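Aldose 1-epimerase (Caenorhabditis elegans, PDB 1LUR) probably catalyses the interconversion of the alpha and beta anomers of aldose sugars such as glucose and galactose. Local coordinates at residues Gly31-Phe39 / Asn46-Asp54; Val73-His83 / Gln305-Phe313. All coordinates share one frame; numbering follows the deposited sequence.

Interaction 1. Residues Gly31-Phe39 / Asn46-Asp54; sequences GATLAKLTF and NQDLVLGFD
Thr-38 and Asp-48 form a non-hydrogen-bonded antiparallel pair, with Phe-39 and Gln-47 the hydrogen-bonded pair beside it, on strands 33-39 and 46-48 whose axes approach to 4.4 Å at 155°. Phe-39 N reaches Gln-47 O at 3.0 Å, and the reciprocal bond from Gln-47 N to Phe-39 O completes the pair. Further from the hairpin loop, Leu-49 N gives Leu-37 O a nearly straight bond of 2.7 Å. There segment 46-54 leaves the strand. The CG of Asp-48 stands opposite the backbone N (chi1 -165°), which lets Asp-48 OD1 reach forward to accept from Val-50 N at 3.2 Å, two residues on, an Asx turn. Asp-48 OD1 also takes Leu-37 N at 3.3 Å from above the carboxylate plane. The two donors come from opposite faces, which should hold the group against rotation. Asp-48 OD2 lies against the aliphatic part of Lys-36, 3.4 Å from its CB; the two side chains cross at about a right angle, and Lys-36 NZ stops 4.7 Å from Asp-48 OD2, short of a salt bridge. On the other face Leu-37 CD2 packs on Leu-49 CD1 at 3.6 Å, and that methyl also meets Phe-39 CB. Val-50 puts CG2 over Ala-35 O and the Lys-36 CA. Beyond this hairpin, strand 24-28 continues the sheet along the far edge of 33-39, with Ala-35 and Lys-36 forming a classic bulge opposite Thr-26. Trp-175 of strand 170-175 packs on Leu-37, Leu-49 and Val-50, while Phe-59 of helix 56-61 covers Ala-35.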
loop_
_atom_site.group_PDB
_atom_site.type_symbol
_atom_site.label_atom_id
_atom_site.label_comp_id
_atom_site.label_asym_id
_atom_site.label_seq_id
_atom_site.Cartn_x
_atom_site.Cartn_y
_atom_site.Cartn_z
ATOM N N GLY A 31 -10.402 -8.321 -2.111
ATOM C CA GLY A 31 -9.457 -7.408 -1.500
ATOM C C GLY A 31 -9.102 -6.243 -2.408
ATOM O O GLY A 31 -8.135 -5.532 -2.133
ATOM N N ALA A 32 -9.881 -6.039 -3.472
ATOM C CA ALA A 32 -9.631 -4.948 -4.424
ATOM C C ALA A 32 -8.123 -4.901 -4.639
ATOM O O ALA A 32 -7.485 -3.852 -4.515
ATOM C CB ALA A 32 -10.130 -3.625 -3.850
ATOM N N THR A 33 -7.580 -6.067 -4.972
ATOM C CA THR A 33 -6.159 -6.284 -5.210
ATOM C C THR A 33 -5.533 -6.005 -6.573
ATOM O O THR A 33 -6.126 -6.274 -7.616
ATOM C CB THR A 33 -5.804 -7.752 -4.871
ATOM O OG1 THR A 33 -6.239 -8.055 -3.541
ATOM C CG2 THR A 33 -4.303 -7.988 -4.989
ATOM N N LEU A 34 -4.309 -5.484 -6.541
ATOM C CA LEU A 34 -3.558 -5.181 -7.751
ATOM C C LEU A 34 -2.782 -6.482 -7.931
ATOM O O LEU A 34 -1.759 -6.698 -7.279
ATOM C CB LEU A 34 -2.585 -4.022 -7.527
ATOM C CG LEU A 34 -1.617 -3.737 -8.685
ATOM C CD1 LEU A 34 -2.399 -3.531 -9.982
ATOM C CD2 LEU A 34 -0.773 -2.503 -8.360
ATOM N N ALA A 35 -3.292 -7.354 -8.797
ATOM C CA ALA A 35 -2.669 -8.649 -9.067
ATOM C C ALA A 35 -1.390 -8.603 -9.901
ATOM O O ALA A 35 -0.394 -9.238 -9.554
ATOM C CB ALA A 35 -3.681 -9.570 -9.737
ATOM N N LYS A 36 -1.423 -7.874 -11.011
ATOM C CA LYS A 36 -0.255 -7.767 -11.877
ATOM C C LYS A 36 -0.155 -6.370 -12.455
ATOM O O LYS A 36 -1.131 -5.622 -12.472
ATOM C CB LYS A 36 -0.359 -8.732 -13.059
ATOM C CG LYS A 36 -0.766 -10.155 -12.744
ATOM C CD LYS A 36 -1.120 -10.889 -14.040
ATOM C CE LYS A 36 -0.014 -10.740 -15.086
ATOM N NZ LYS A 36 -0.363 -11.387 -16.381
ATOM N N LEU A 37 1.036 -6.044 -12.949
ATOM C CA LEU A 37 1.326 -4.751 -13.558
ATOM C C LEU A 37 2.533 -4.958 -14.475
ATOM O O LEU A 37 3.680 -4.977 -14.022
ATOM C CB LEU A 37 1.639 -3.697 -12.494
ATOM C CG LEU A 37 1.626 -2.248 -12.996
ATOM C CD1 LEU A 37 1.522 -1.316 -11.821
ATOM C CD2 LEU A 37 2.870 -1.948 -13.805
ATOM N N THR A 38 2.265 -5.118 -15.767
ATOM C CA THR A 38 3.320 -5.332 -16.748
ATOM C C THR A 38 3.726 -4.051 -17.467
ATOM O O THR A 38 2.886 -3.213 -17.790
ATOM C CB THR A 38 2.876 -6.372 -17.792
ATOM O OG1 THR A 38 1.692 -5.909 -18.451
ATOM C CG2 THR A 38 2.573 -7.697 -17.118
ATOM N N PHE A 39 5.025 -3.917 -17.723
ATOM C CA PHE A 39 5.570 -2.746 -18.403
ATOM C C PHE A 39 6.892 -3.141 -19.061
ATOM O O PHE A 39 7.749 -3.749 -18.425
ATOM C CB PHE A 39 5.812 -1.629 -17.390
ATOM C CG PHE A 39 6.073 -0.285 -18.008
ATOM C CD1 PHE A 39 5.065 0.383 -18.694
ATOM C CD2 PHE A 39 7.314 0.329 -17.873
ATOM C CE1 PHE A 39 5.285 1.650 -19.234
ATOM C CE2 PHE A 39 7.547 1.597 -18.408
ATOM C CZ PHE A 39 6.530 2.258 -19.088
ATOM N N ASN A 46 8.550 -7.158 -21.604
ATOM C CA ASN A 46 7.518 -6.998 -20.583
ATOM C C ASN A 46 7.946 -7.577 -19.243
ATOM O O ASN A 46 8.408 -8.720 -19.156
ATOM C CB ASN A 46 6.216 -7.676 -21.019
ATOM C CG ASN A 46 5.322 -6.765 -21.843
ATOM O OD1 ASN A 46 4.343 -7.215 -22.438
ATOM N ND2 ASN A 46 5.647 -5.478 -21.871
ATOM N N GLN A 47 7.788 -6.780 -18.195
ATOM C CA GLN A 47 8.152 -7.210 -16.858
ATOM C C GLN A 47 6.998 -6.926 -15.910
ATOM O O GLN A 47 6.406 -5.843 -15.949
ATOM C CB GLN A 47 9.393 -6.465 -16.374
ATOM C CG GLN A 47 9.849 -6.905 -14.998
ATOM C CD GLN A 47 10.253 -8.364 -14.972
ATOM O OE1 GLN A 47 11.243 -8.753 -15.594
ATOM N NE2 GLN A 47 9.484 -9.184 -14.261
ATOM N N ASP A 48 6.666 -7.910 -15.082
ATOM C CA ASP A 48 5.583 -7.751 -14.121
ATOM C C ASP A 48 6.287 -7.078 -12.951
ATOM O O ASP A 48 7.190 -7.659 -12.347
ATOM C CB ASP A 48 5.031 -9.111 -13.696
ATOM C CG ASP A 48 3.692 -9.000 -12.984
ATOM O OD1 ASP A 48 3.516 -8.046 -12.190
ATOM O OD2 ASP A 48 2.822 -9.868 -13.213
ATOM N N LEU A 49 5.877 -5.856 -12.637
ATOM C CA LEU A 49 6.478 -5.101 -11.551
ATOM C C LEU A 49 6.014 -5.411 -10.127
ATOM O O LEU A 49 6.622 -4.938 -9.171
ATOM C CB LEU A 49 6.308 -3.607 -11.833
ATOM C CG LEU A 49 6.743 -3.163 -13.235
ATOM C CD1 LEU A 49 6.460 -1.679 -13.407
ATOM C CD2 LEU A 49 8.228 -3.453 -13.435
ATOM N N VAL A 50 4.954 -6.196 -9.974
ATOM C CA VAL A 50 4.469 -6.526 -8.633
ATOM C C VAL A 50 4.397 -8.029 -8.378
ATOM O O VAL A 50 4.125 -8.819 -9.287
ATOM C CB VAL A 50 3.063 -5.928 -8.372
ATOM C CG1 VAL A 50 3.093 -4.425 -8.592
ATOM C CG2 VAL A 50 2.031 -6.584 -9.275
ATOM N N LEU A 51 4.647 -8.422 -7.133
ATOM C CA LEU A 51 4.602 -9.834 -6.770
ATOM C C LEU A 51 3.151 -10.275 -6.821
ATOM O O LEU A 51 2.255 -9.450 -7.007
ATOM C CB LEU A 51 5.172 -10.044 -5.366
ATOM C CG LEU A 51 6.614 -9.563 -5.184
ATOM C CD1 LEU A 51 7.083 -9.857 -3.768
ATOM C CD2 LEU A 51 7.519 -10.250 -6.202
ATOM N N GLY A 52 2.916 -11.572 -6.664
ATOM C CA GLY A 52 1.556 -12.069 -6.702
ATOM C C GLY A 52 1.456 -13.577 -6.837
ATOM O O GLY A 52 2.361 -14.312 -6.439
ATOM N N PHE A 53 0.347 -14.035 -7.402
ATOM C CA PHE A 53 0.115 -15.458 -7.590
ATOM C C PHE A 53 -0.533 -15.702 -8.941
ATOM O O PHE A 53 -1.245 -14.843 -9.462
ATOM C CB PHE A 53 -0.785 -15.981 -6.471
ATOM C CG PHE A 53 -0.249 -15.702 -5.096
ATOM C CD1 PHE A 53 0.889 -16.357 -4.633
ATOM C CD2 PHE A 53 -0.857 -14.752 -4.279
ATOM C CE1 PHE A 53 1.418 -16.072 -3.375
ATOM C CE2 PHE A 53 -0.338 -14.458 -3.019
ATOM C CZ PHE A 53 0.804 -15.119 -2.565
ATOM N N ASP A 54 -0.285 -16.877 -9.507
ATOM C CA ASP A 54 -0.847 -17.226 -10.804
ATOM C C ASP A 54 -2.332 -17.600 -10.734
ATOM O O ASP A 54 -3.030 -17.557 -11.744
ATOM C CB ASP A 54 -0.028 -18.366 -11.431
ATOM C CG ASP A 54 1.413 -17.957 -11.738
ATOM O OD1 ASP A 54 2.244 -18.844 -12.025
ATOM O OD2 ASP A 54 1.721 -16.745 -11.703
HETATM O O HOH W 1 -0.434 -8.376 -5.690
#

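Interaction 2. Residues Val73-His83 / Gln305-Phe313; sequences VANRIKNSTLH and QFHSAAPNF
Gln-305 meets the 73-83 segment first, its OE1 accepting a hydrogen bond from a water that accepts from Asn-75 ND2. Its NE2 bonds to Phe-306 O and, weakly, to Ser-308 OG, which sits against the Asn-75 amide, 3.2 Å from CG. Asn-75 OD1 accepts from Arg-76 N and Arg-76 NH1, the latter bringing it to the guanidinium edge. With an alanine in place of Asn-75, the Arg-76 guanidinium would probably lose this tether and be freer to turn, and the water bridge to Gln-305 would lose one end. The chain then makes a type II turn from His-307 to Ala-310, as the loop leaving strand 300-305 of the seven-stranded sheet swings over segment 73-83. Ala-309 N donates to a water that donates to Ala-74 O and Arg-76 O. A 3-10 turn follows, and Pro-311 lodges its ring among Val-73, Ile-77 and Leu-82, with CG 3.8 Å from Ile-77 CD1. With CG anti to the carbonyl carbon (chi1 -61°), Asn-312 sends its amide across to the 78-81 bend: OD1 accepts Lys-78 N at 2.8 Å from above the amide plane, while ND2 bonds weakly to Thr-81 O. Last, Phe-313 CZ touches Lys-78 CD at 4.1 Å.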
loop_
_atom_site.group_PDB
_atom_site.type_symbol
_atom_site.label_atom_id
_atom_site.label_comp_id
_atom_site.label_asym_id
_atom_site.label_seq_id
_atom_site.Cartn_x
_atom_site.Cartn_y
_atom_site.Cartn_z
ATOM N N VAL A 73 -8.227 0.323 8.685
ATOM C CA VAL A 73 -7.129 1.105 9.221
ATOM C C VAL A 73 -5.859 0.345 8.889
ATOM O O VAL A 73 -5.605 -0.742 9.417
ATOM C CB VAL A 73 -7.231 1.306 10.738
ATOM C CG1 VAL A 73 -5.968 1.992 11.253
ATOM C CG2 VAL A 73 -8.458 2.150 11.060
ATOM N N ALA A 74 -5.076 0.912 7.980
ATOM C CA ALA A 74 -3.833 0.294 7.564
ATOM C C ALA A 74 -2.830 0.227 8.700
ATOM O O ALA A 74 -2.753 1.118 9.553
ATOM C CB ALA A 74 -3.235 1.055 6.387
ATOM N N ASN A 75 -2.055 -0.845 8.687
ATOM C CA ASN A 75 -1.034 -1.090 9.687
ATOM C C ASN A 75 -1.609 -1.408 11.059
ATOM O O ASN A 75 -2.709 -1.945 11.176
ATOM C CB ASN A 75 -0.047 0.084 9.766
ATOM C CG ASN A 75 1.351 -0.361 10.168
ATOM O OD1 ASN A 75 1.672 -0.459 11.352
ATOM N ND2 ASN A 75 2.189 -0.652 9.172
ATOM N N ARG A 76 -0.883 -1.026 12.099
ATOM C CA ARG A 76 -1.310 -1.307 13.455
ATOM C C ARG A 76 -2.046 -0.342 14.356
ATOM O O ARG A 76 -1.853 0.868 14.305
ATOM C CB ARG A 76 -0.084 -1.786 14.233
ATOM C CG ARG A 76 0.718 -2.860 13.509
ATOM C CD ARG A 76 2.033 -3.153 14.218
ATOM N NE ARG A 76 2.748 -4.252 13.578
ATOM C CZ ARG A 76 3.303 -4.184 12.371
ATOM N NH1 ARG A 76 3.233 -3.065 11.664
ATOM N NH2 ARG A 76 3.923 -5.240 11.864
ATOM N N ILE A 77 -2.887 -0.936 15.202
ATOM C CA ILE A 77 -3.678 -0.224 16.195
ATOM C C ILE A 77 -2.927 -0.764 17.419
ATOM O O ILE A 77 -3.025 -1.954 17.731
ATOM C CB ILE A 77 -5.137 -0.711 16.288
ATOM C CG1 ILE A 77 -5.917 -0.348 15.019
ATOM C CG2 ILE A 77 -5.787 -0.096 17.522
ATOM C CD1 ILE A 77 -6.036 1.132 14.756
ATOM N N LYS A 78 -2.167 0.099 18.089
ATOM C CA LYS A 78 -1.394 -0.305 19.260
ATOM C C LYS A 78 -2.183 -1.048 20.324
ATOM O O LYS A 78 -3.162 -0.537 20.865
ATOM C CB LYS A 78 -0.709 0.911 19.878
ATOM C CG LYS A 78 0.248 0.579 21.017
ATOM C CD LYS A 78 1.067 1.809 21.412
ATOM C CE LYS A 78 1.733 1.628 22.777
ATOM N NZ LYS A 78 2.585 0.405 22.835
ATOM N N ASN A 79 -1.737 -2.268 20.610
ATOM C CA ASN A 79 -2.367 -3.130 21.604
ATOM C C ASN A 79 -3.838 -3.426 21.338
ATOM O O ASN A 79 -4.613 -3.687 22.257
ATOM C CB ASN A 79 -2.178 -2.544 23.006
ATOM C CG ASN A 79 -0.701 -2.451 23.395
ATOM O OD1 ASN A 79 0.116 -3.262 22.954
ATOM N ND2 ASN A 79 -0.360 -1.473 24.226
ATOM N N SER A 80 -4.217 -3.399 20.067
ATOM C CA SER A 80 -5.593 -3.677 19.686
ATOM C C SER A 80 -6.644 -2.884 20.450
ATOM O O SER A 80 -7.764 -3.363 20.632
ATOM C CB SER A 80 -5.880 -5.171 19.863
ATOM O OG SER A 80 -4.960 -5.961 19.131
ATOM N N THR A 81 -6.289 -1.684 20.896
ATOM C CA THR A 81 -7.228 -0.853 21.634
ATOM C C THR A 81 -7.064 0.611 21.245
ATOM O O THR A 81 -5.954 1.063 20.971
ATOM C CB THR A 81 -7.008 -0.956 23.148
ATOM O OG1 THR A 81 -6.848 -2.334 23.514
ATOM C CG2 THR A 81 -8.205 -0.365 23.892
ATOM N N LEU A 82 -8.169 1.346 21.223
ATOM C CA LEU A 82 -8.149 2.760 20.876
ATOM C C LEU A 82 -9.346 3.440 21.504
ATOM O O LEU A 82 -10.273 2.780 21.976
ATOM C CB LEU A 82 -8.185 2.953 19.350
ATOM C CG LEU A 82 -9.426 2.493 18.576
ATOM C CD1 LEU A 82 -10.542 3.541 18.677
ATOM C CD2 LEU A 82 -9.049 2.272 17.117
ATOM N N HIS A 83 -9.315 4.764 21.520
ATOM C CA HIS A 83 -10.400 5.537 22.080
ATOM C C HIS A 83 -10.955 6.388 20.952
ATOM O O HIS A 83 -10.205 7.083 20.269
ATOM C CB HIS A 83 -9.895 6.420 23.223
ATOM C CG HIS A 83 -9.283 5.646 24.350
ATOM N ND1 HIS A 83 -7.975 5.210 24.329
ATOM C CD2 HIS A 83 -9.811 5.192 25.511
ATOM C CE1 HIS A 83 -7.724 4.521 25.430
ATOM N NE2 HIS A 83 -8.823 4.495 26.164
ATOM N N GLN A 305 -0.022 6.149 2.813
ATOM C CA GLN A 305 -1.094 6.081 3.815
ATOM C C GLN A 305 -0.921 7.184 4.845
ATOM O O GLN A 305 -0.016 8.012 4.735
ATOM C CB GLN A 305 -0.961 4.746 4.559
ATOM C CG GLN A 305 0.402 4.664 5.277
ATOM C CD GLN A 305 0.606 3.427 6.142
ATOM O OE1 GLN A 305 0.629 2.301 5.649
ATOM N NE2 GLN A 305 0.776 3.641 7.447
ATOM N N PHE A 306 -1.792 7.176 5.852
ATOM C CA PHE A 306 -1.725 8.159 6.923
ATOM C C PHE A 306 -0.789 7.472 7.908
ATOM O O PHE A 306 -0.600 6.250 7.837
ATOM C CB PHE A 306 -3.084 8.369 7.607
ATOM C CG PHE A 306 -4.032 9.224 6.833
ATOM C CD1 PHE A 306 -5.021 8.653 6.042
ATOM C CD2 PHE A 306 -3.941 10.613 6.897
ATOM C CE1 PHE A 306 -5.913 9.456 5.325
ATOM C CE2 PHE A 306 -4.821 11.423 6.188
ATOM C CZ PHE A 306 -5.810 10.849 5.401
ATOM N N HIS A 307 -0.212 8.235 8.830
ATOM C CA HIS A 307 0.699 7.658 9.813
ATOM C C HIS A 307 0.143 6.399 10.454
ATOM O O HIS A 307 -1.039 6.338 10.805
ATOM C CB HIS A 307 0.985 8.652 10.941
ATOM C CG HIS A 307 1.600 9.935 10.480
ATOM N ND1 HIS A 307 0.991 10.769 9.568
ATOM C CD2 HIS A 307 2.758 10.542 10.833
ATOM C CE1 HIS A 307 1.745 11.838 9.381
ATOM N NE2 HIS A 307 2.824 11.724 10.137
ATOM N N SER A 308 1.005 5.406 10.625
ATOM C CA SER A 308 0.594 4.155 11.239
ATOM C C SER A 308 0.250 4.454 12.708
ATOM O O SER A 308 0.880 5.310 13.333
ATOM C CB SER A 308 1.733 3.139 11.160
ATOM O OG SER A 308 2.027 2.791 9.820
ATOM N N ALA A 309 -0.755 3.766 13.246
ATOM C CA ALA A 309 -1.179 3.962 14.638
ATOM C C ALA A 309 -1.762 5.346 14.914
ATOM O O ALA A 309 -1.814 5.778 16.067
ATOM C CB ALA A 309 -0.009 3.698 15.597
ATOM N N ALA A 310 -2.205 6.039 13.866
ATOM C CA ALA A 310 -2.784 7.372 14.032
ATOM C C ALA A 310 -3.923 7.358 15.064
ATOM O O ALA A 310 -4.050 8.280 15.876
ATOM C CB ALA A 310 -3.295 7.887 12.694
ATOM N N PRO A 311 -4.768 6.315 15.041
ATOM C CA PRO A 311 -5.875 6.245 16.000
ATOM C C PRO A 311 -5.424 6.207 17.461
ATOM O O PRO A 311 -6.230 6.467 18.357
ATOM C CB PRO A 311 -6.597 4.960 15.601
ATOM C CG PRO A 311 -6.343 4.863 14.134
ATOM C CD PRO A 311 -4.879 5.230 14.045
ATOM N N ASN A 312 -4.145 5.890 17.687
ATOM C CA ASN A 312 -3.572 5.807 19.038
ATOM C C ASN A 312 -2.821 7.045 19.516
ATOM O O ASN A 312 -2.550 7.195 20.711
ATOM C CB ASN A 312 -2.616 4.614 19.128
ATOM C CG ASN A 312 -3.305 3.298 18.857
ATOM O OD1 ASN A 312 -3.092 2.676 17.820
ATOM N ND2 ASN A 312 -4.144 2.868 19.792
ATOM N N PHE A 313 -2.464 7.924 18.593
ATOM C CA PHE A 313 -1.738 9.133 18.960
ATOM C C PHE A 313 -2.461 10.350 18.405
ATOM O O PHE A 313 -2.564 10.517 17.188
ATOM C CB PHE A 313 -0.306 9.046 18.426
ATOM C CG PHE A 313 0.448 7.837 18.918
ATOM C CD1 PHE A 313 0.546 6.688 18.137
ATOM C CD2 PHE A 313 1.025 7.832 20.187
ATOM C CE1 PHE A 313 1.204 5.555 18.611
ATOM C CE2 PHE A 313 1.683 6.700 20.668
ATOM C CZ PHE A 313 1.773 5.561 19.879
HETATM O O HOH W 2 -2.628 2.220 11.966
HETATM O O HOH W 3 1.047 -0.206 6.501
HETATM O O HOH W 4 -8.861 6.959 17.708
HETATM O O HOH W 5 -6.866 6.049 20.925
#

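How the interactions relate
The two contacts lie on opposite sides of the chain's centre, their centres 28 Å apart and their nearest atoms about 12 Å apart, so neither touches the other. Interaction 1 joins neighbours in sequence within a hairpin, whereas interaction 2 brings together segments 222 residues apart. The seven-stranded sheet connects them: strand 170-175 packs on interaction 1 through Trp-175, and its neighbour, strand 300-305, runs straight into interaction 2. In aldose 1-epimerases these two strands carry the catalytic histidine and glutamate, so interaction 2, with His-101, His-277 and Asp-240 around it, probably borders the sugar pocket.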